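Local coordinates for protein putative transcriptional regulator (Listeria innocua, PDB 3LWF) that probably binds DNA and regulates transcription as a dimeric winged helix-turn-helix protein of the Rrf2 family, at residues Y28-T33 with T137-L142; L34-R39 with G43-R48. One frame throughout, in Å; residues are numbered along the deposited sequence.

Contact 1: Y28-T33 with T137-L142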
loop_
_atom_site.group_PDB
_atom_site.type_symbol
_atom_site.label_atom_id
_atom_site.label_comp_id
_atom_site.label_asym_id
_atom_site.label_seq_id
_atom_site.Cartn_x
_atom_site.Cartn_y
_atom_site.Cartn_z
ATOM N N TYR A 28 10.883 2.103 -14.466
ATOM C CA TYR A 28 11.691 1.886 -15.674
ATOM C C TYR A 28 12.663 0.714 -15.499
ATOM O O TYR A 28 13.043 0.081 -16.476
ATOM C CB TYR A 28 12.455 3.141 -16.053
ATOM C CG TYR A 28 11.608 4.293 -16.529
ATOM C CD1 TYR A 28 10.234 4.187 -16.669
ATOM C CD2 TYR A 28 12.206 5.497 -16.870
ATOM C CE1 TYR A 28 9.472 5.274 -17.079
ATOM C CE2 TYR A 28 11.468 6.569 -17.302
ATOM C CZ TYR A 28 10.101 6.458 -17.397
ATOM O OH TYR A 28 9.370 7.532 -17.830
ATOM N N GLY A 29 13.084 0.465 -14.261
ATOM C CA GLY A 29 13.846 -0.721 -13.933
ATOM C C GLY A 29 13.057 -1.970 -14.305
ATOM O O GLY A 29 13.591 -2.922 -14.854
ATOM N N LEU A 30 11.775 -1.955 -13.973
ATOM C CA LEU A 30 10.910 -3.024 -14.339
ATOM C C LEU A 30 10.783 -3.107 -15.844
ATOM O O LEU A 30 10.811 -4.214 -16.378
ATOM C CB LEU A 30 9.503 -2.914 -13.738
ATOM C CG LEU A 30 9.231 -3.674 -12.439
ATOM C CD1 LEU A 30 7.739 -3.501 -12.043
ATOM C CD2 LEU A 30 9.625 -5.196 -12.503
ATOM N N THR A 31 10.610 -1.973 -16.515
ATOM C CA THR A 31 10.505 -2.008 -17.971
ATOM C C THR A 31 11.766 -2.702 -18.545
ATOM O O THR A 31 11.665 -3.545 -19.406
ATOM C CB THR A 31 10.269 -0.626 -18.580
ATOM O OG1 THR A 31 8.959 -0.173 -18.237
ATOM C CG2 THR A 31 10.373 -0.660 -20.123
ATOM N N ILE A 32 12.938 -2.371 -18.033
ATOM C CA ILE A 32 14.174 -2.916 -18.581
ATOM C C ILE A 32 14.225 -4.449 -18.391
ATOM O O ILE A 32 14.424 -5.207 -19.353
ATOM C CB ILE A 32 15.410 -2.311 -17.897
ATOM C CG1 ILE A 32 15.664 -0.857 -18.342
ATOM C CG2 ILE A 32 16.645 -3.154 -18.209
ATOM C CD1 ILE A 32 16.660 -0.116 -17.408
ATOM N N THR A 33 14.012 -4.884 -17.149
ATOM C CA THR A 33 14.129 -6.288 -16.829
ATOM C C THR A 33 13.056 -7.128 -17.463
ATOM O O THR A 33 13.329 -8.262 -17.856
ATOM C CB THR A 33 14.200 -6.545 -15.333
ATOM O OG1 THR A 33 13.030 -6.033 -14.711
ATOM C CG2 THR A 33 15.414 -5.855 -14.747
ATOM N N THR A 137 5.985 -12.225 -6.223
ATOM C CA THR A 137 5.566 -12.048 -7.612
ATOM C C THR A 137 6.841 -11.993 -8.438
ATOM O O THR A 137 7.724 -11.166 -8.147
ATOM C CB THR A 137 4.752 -10.735 -7.813
ATOM O OG1 THR A 137 3.630 -10.736 -6.934
ATOM C CG2 THR A 137 4.274 -10.537 -9.266
ATOM N N THR A 138 6.927 -12.839 -9.470
ATOM C CA THR A 138 8.106 -12.926 -10.310
ATOM C C THR A 138 7.927 -12.198 -11.624
ATOM O O THR A 138 6.804 -11.819 -12.019
ATOM C CB THR A 138 8.427 -14.399 -10.658
ATOM O OG1 THR A 138 7.318 -14.969 -11.395
ATOM C CG2 THR A 138 8.718 -15.193 -9.405
ATOM N N LEU A 139 9.041 -11.992 -12.318
ATOM C CA LEU A 139 8.959 -11.400 -13.634
ATOM C C LEU A 139 8.043 -12.245 -14.535
ATOM O O LEU A 139 7.285 -11.702 -15.340
ATOM C CB LEU A 139 10.341 -11.243 -14.259
ATOM C CG LEU A 139 11.302 -10.250 -13.603
ATOM C CD1 LEU A 139 12.655 -10.286 -14.285
ATOM C CD2 LEU A 139 10.700 -8.852 -13.636
ATOM N N SER A 140 8.099 -13.566 -14.399
ATOM C CA SER A 140 7.182 -14.454 -15.167
ATOM C C SER A 140 5.723 -14.225 -14.845
ATOM O O SER A 140 4.894 -14.172 -15.736
ATOM C CB SER A 140 7.532 -15.925 -14.936
ATOM O OG SER A 140 8.858 -16.095 -15.372
ATOM N N ASP A 141 5.413 -14.067 -13.571
ATOM C CA ASP A 141 4.054 -13.707 -13.153
ATOM C C ASP A 141 3.603 -12.435 -13.859
ATOM O O ASP A 141 2.457 -12.327 -14.317
ATOM C CB ASP A 141 4.002 -13.464 -11.629
ATOM C CG ASP A 141 4.213 -14.707 -10.833
ATOM O OD1 ASP A 141 3.977 -15.788 -11.374
ATOM O OD2 ASP A 141 4.662 -14.620 -9.670
ATOM N N LEU A 142 4.496 -11.451 -13.938
ATOM C CA LEU A 142 4.100 -10.165 -14.492
ATOM C C LEU A 142 3.888 -10.281 -16.001
ATOM O O LEU A 142 2.901 -9.815 -16.524
ATOM C CB LEU A 142 5.134 -9.108 -14.189
ATOM C CG LEU A 142 5.305 -8.710 -12.724
ATOM C CD1 LEU A 142 6.257 -7.513 -12.646
ATOM C CD2 LEU A 142 3.940 -8.404 -12.043
#
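Leu30 and Leu139 meet methyl to methyl, CD2 of Leu30 lying 4.0 Å from CD2 of Leu139, with the two side chains running obliquely past one another. The same methyl of Leu30 also faces Leu142, whose CD1 is 4.1 Å from Leu30 CD2; here the chains cross at about a right angle. One branch of Leu30 therefore touches two residues a single helical turn apart. Its chi1 of -95° lies off a staggered value; its CB bond points across the line to helix 139-144, and CD2 is the atom that comes close.

Thr33, one turn further along helix 24-38, lies crosswise to Leu139. Its OG1 is 3.8 Å from Leu139 CD2, and Leu139 CD1 lies 4.2 Å from Thr33 CB. OG1 can sit against a methyl while its proton is used within its own helix: chi1 of 59° places it where it donates to Gly29 O at 3.2 Å. That carbonyl also takes the backbone N of Thr33, the two donors arriving from opposite faces of its plane.

Helix 139-144 opens with a capping box: Asp141 N donates to Thr138 OG1 at 3.0 Å, and Thr138 N donates to Asp141 OD2 at 2.9 Å, meeting it from above the carboxylate plane. The contact joins helix 24-38 of the winged helix-turn-helix region to this short helix, which follows the long helix 117-136. Leu139 also packs on Ile93, Thr33 on Leu68 of helix 58-70, and Gln119 and Glu121 of the second subunit on Leu30 and Leu142.

Contact 2: L34-R39 with G43-R48. With SO4 (sulfate ion), chain E.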
loop_
_atom_site.group_PDB
_atom_site.type_symbol
_atom_site.label_atom_id
_atom_site.label_comp_id
_atom_site.label_asym_id
_atom_site.label_seq_id
_atom_site.Cartn_x
_atom_site.Cartn_y
_atom_site.Cartn_z
ATOM N N LEU A 34 11.855 -6.583 -17.593
ATOM C CA LEU A 34 10.819 -7.276 -18.351
ATOM C C LEU A 34 11.165 -7.435 -19.816
ATOM O O LEU A 34 10.816 -8.458 -20.444
ATOM C CB LEU A 34 9.459 -6.574 -18.223
ATOM C CG LEU A 34 8.786 -6.633 -16.842
ATOM C CD1 LEU A 34 7.611 -5.590 -16.825
ATOM C CD2 LEU A 34 8.346 -8.062 -16.412
ATOM N N GLU A 35 11.718 -6.392 -20.416
ATOM C CA GLU A 35 12.105 -6.505 -21.847
ATOM C C GLU A 35 13.245 -7.516 -22.025
ATOM O O GLU A 35 13.264 -8.283 -22.989
ATOM C CB GLU A 35 12.542 -5.164 -22.406
ATOM C CG GLU A 35 11.401 -4.229 -22.596
ATOM C CD GLU A 35 10.373 -4.807 -23.535
ATOM O OE1 GLU A 35 10.786 -5.191 -24.646
ATOM O OE2 GLU A 35 9.193 -4.910 -23.136
ATOM N N LEU A 36 14.183 -7.528 -21.081
ATOM C CA LEU A 36 15.240 -8.537 -21.102
ATOM C C LEU A 36 14.655 -9.932 -20.888
ATOM O O LEU A 36 15.112 -10.892 -21.515
ATOM C CB LEU A 36 16.357 -8.216 -20.097
ATOM C CG LEU A 36 17.117 -6.902 -20.315
ATOM C CD1 LEU A 36 18.131 -6.708 -19.199
ATOM C CD2 LEU A 36 17.821 -6.831 -21.670
ATOM N N ALA A 37 13.622 -10.044 -20.059
ATOM C CA ALA A 37 12.956 -11.331 -19.805
ATOM C C ALA A 37 12.219 -11.853 -21.051
ATOM O O ALA A 37 12.312 -13.020 -21.381
ATOM C CB ALA A 37 12.006 -11.242 -18.615
ATOM N N LYS A 38 11.543 -10.971 -21.760
ATOM C CA LYS A 38 10.938 -11.333 -23.027
ATOM C C LYS A 38 11.962 -11.804 -24.052
ATOM O O LYS A 38 11.630 -12.596 -24.926
ATOM C CB LYS A 38 10.204 -10.142 -23.660
ATOM C CG LYS A 38 8.957 -9.710 -22.981
ATOM C CD LYS A 38 8.354 -8.477 -23.661
ATOM C CE LYS A 38 7.407 -7.752 -22.733
ATOM N NZ LYS A 38 6.818 -6.564 -23.386
ATOM N N ARG A 39 13.183 -11.284 -24.009
ATOM C CA ARG A 39 14.081 -11.468 -25.136
ATOM C C ARG A 39 15.204 -12.432 -24.802
ATOM O O ARG A 39 16.238 -12.447 -25.493
ATOM C CB ARG A 39 14.636 -10.112 -25.585
ATOM C CG ARG A 39 13.608 -9.261 -26.286
ATOM C CD ARG A 39 13.839 -7.752 -26.150
ATOM N NE ARG A 39 12.569 -7.047 -26.291
ATOM C CZ ARG A 39 11.940 -6.931 -27.459
ATOM N NH1 ARG A 39 12.466 -7.428 -28.581
ATOM N NH2 ARG A 39 10.782 -6.321 -27.520
ATOM N N GLY A 43 20.294 -12.976 -27.405
ATOM C CA GLY A 43 21.591 -12.291 -27.265
ATOM C C GLY A 43 21.468 -10.971 -26.525
ATOM O O GLY A 43 20.412 -10.644 -25.983
ATOM N N PRO A 44 22.567 -10.224 -26.455
ATOM C CA PRO A 44 22.551 -8.975 -25.727
ATOM C C PRO A 44 21.565 -8.027 -26.364
ATOM O O PRO A 44 21.480 -7.950 -27.604
ATOM C CB PRO A 44 23.975 -8.448 -25.897
ATOM C CG PRO A 44 24.801 -9.636 -26.168
ATOM C CD PRO A 44 23.918 -10.546 -26.964
ATOM N N ILE A 45 20.856 -7.307 -25.519
ATOM C CA ILE A 45 19.895 -6.281 -25.926
ATOM C C ILE A 45 20.475 -4.951 -25.531
ATOM O O ILE A 45 20.920 -4.783 -24.396
ATOM C CB ILE A 45 18.531 -6.476 -25.218
ATOM C CG1 ILE A 45 18.000 -7.883 -25.473
ATOM C CG2 ILE A 45 17.488 -5.465 -25.720
ATOM C CD1 ILE A 45 17.968 -8.243 -26.933
ATOM N N SER A 46 20.499 -4.003 -26.454
ATOM C CA SER A 46 21.055 -2.706 -26.153
ATOM C C SER A 46 20.049 -1.796 -25.442
ATOM O O SER A 46 18.850 -1.863 -25.674
ATOM C CB SER A 46 21.550 -2.048 -27.419
ATOM O OG SER A 46 20.484 -1.567 -28.150
ATOM N N LEU A 47 20.547 -0.954 -24.556
ATOM C CA LEU A 47 19.684 0.040 -23.925
ATOM C C LEU A 47 19.114 1.031 -24.926
ATOM O O LEU A 47 18.034 1.555 -24.715
ATOM C CB LEU A 47 20.442 0.787 -22.852
ATOM C CG LEU A 47 20.749 -0.007 -21.577
ATOM C CD1 LEU A 47 21.212 0.971 -20.510
ATOM C CD2 LEU A 47 19.546 -0.715 -21.092
ATOM N N ARG A 48 19.858 1.318 -25.994
ATOM C CA ARG A 48 19.375 2.212 -27.046
ATOM C C ARG A 48 18.085 1.646 -27.617
ATOM O O ARG A 48 17.116 2.375 -27.770
ATOM C CB ARG A 48 20.460 2.365 -28.127
ATOM C CG ARG A 48 20.065 3.064 -29.413
ATOM C CD ARG A 48 21.210 2.905 -30.440
ATOM N NE ARG A 48 20.792 3.327 -31.769
ATOM C CZ ARG A 48 20.929 4.551 -32.279
ATOM N NH1 ARG A 48 21.500 5.528 -31.583
ATOM N NH2 ARG A 48 20.497 4.796 -33.514
HETATM S S SO4 E . 21.576 -1.881 -31.746
HETATM O O1 SO4 E . 21.490 -0.985 -30.595
HETATM O O2 SO4 E . 20.226 -2.299 -32.109
HETATM O O3 SO4 E . 22.212 -1.190 -32.866
HETATM O O4 SO4 E . 22.380 -3.056 -31.421
HETATM O O HOH W 1 18.656 -11.438 -24.405
#
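Glu35 OE1 is gripped by two nitrogens of Arg39, NE and NH2, each 3.1 Å from it, while the aliphatic base of Arg39 faces Ile45. The setting is the winged helix-turn-helix fold expected for an Rrf2-family protein: helix 24-38 ends here, and the chain turns back to enter helix 47-54. OE1 lies at the guanidinium edge, within about 10° of its plane, and the double grip should restrain the rotation of the group. Lys38 NZ takes the other oxygen, reaching Glu35 OE2 at 2.9 Å on its syn side, to complete a salt-bridge network over the last turn.

The direct side-chain contact across the turn is apolar, though a water also bridges Arg39 O and Gly43 O. Leu36 CD2 presses on Ile45 CB at 3.6 Å, the two chains sliding past each other in opposite directions. With CG1 anti to its carbonyl carbon (chi1 -55°), Ile45 offers that branch to Arg39 CB, 4.0 Å from CG1. Its backbone meanwhile bonds to Tyr84 in the wing strand 83-86, and Leu36 packs on Tyr84 and Leu86 there.

Ser46 is the N-cap of helix 47-54, and a sulfate, probably from the crystallisation liquor, sits beside it: Ser46 OG donates to sulfate O1 at 2.7 Å.

Both contacts draw on helix 24-38, and contact 2 is nested within the loop that contact 1 closes. Contact 1 is the buried one, near the centre of the chain, and joins residues more than a hundred positions apart; contact 2 is partly buried, lies further out and spans only a short turn. In each, the touching is mainly between aliphatic carbons. Both have a helix N-cap, but contact 1 buries a hydroxyl bonded within its helix, whereas contact 2 has a salt-bridge network at its helix end and, separately, a sulfate on the Ser46 side. The two meet at Leu34, whose CD2 packs 3.7 Å from Leu139 CD2, joining the presumed DNA-binding fold to helix 139-144; Leu34 also touches Ala118 of the second subunit.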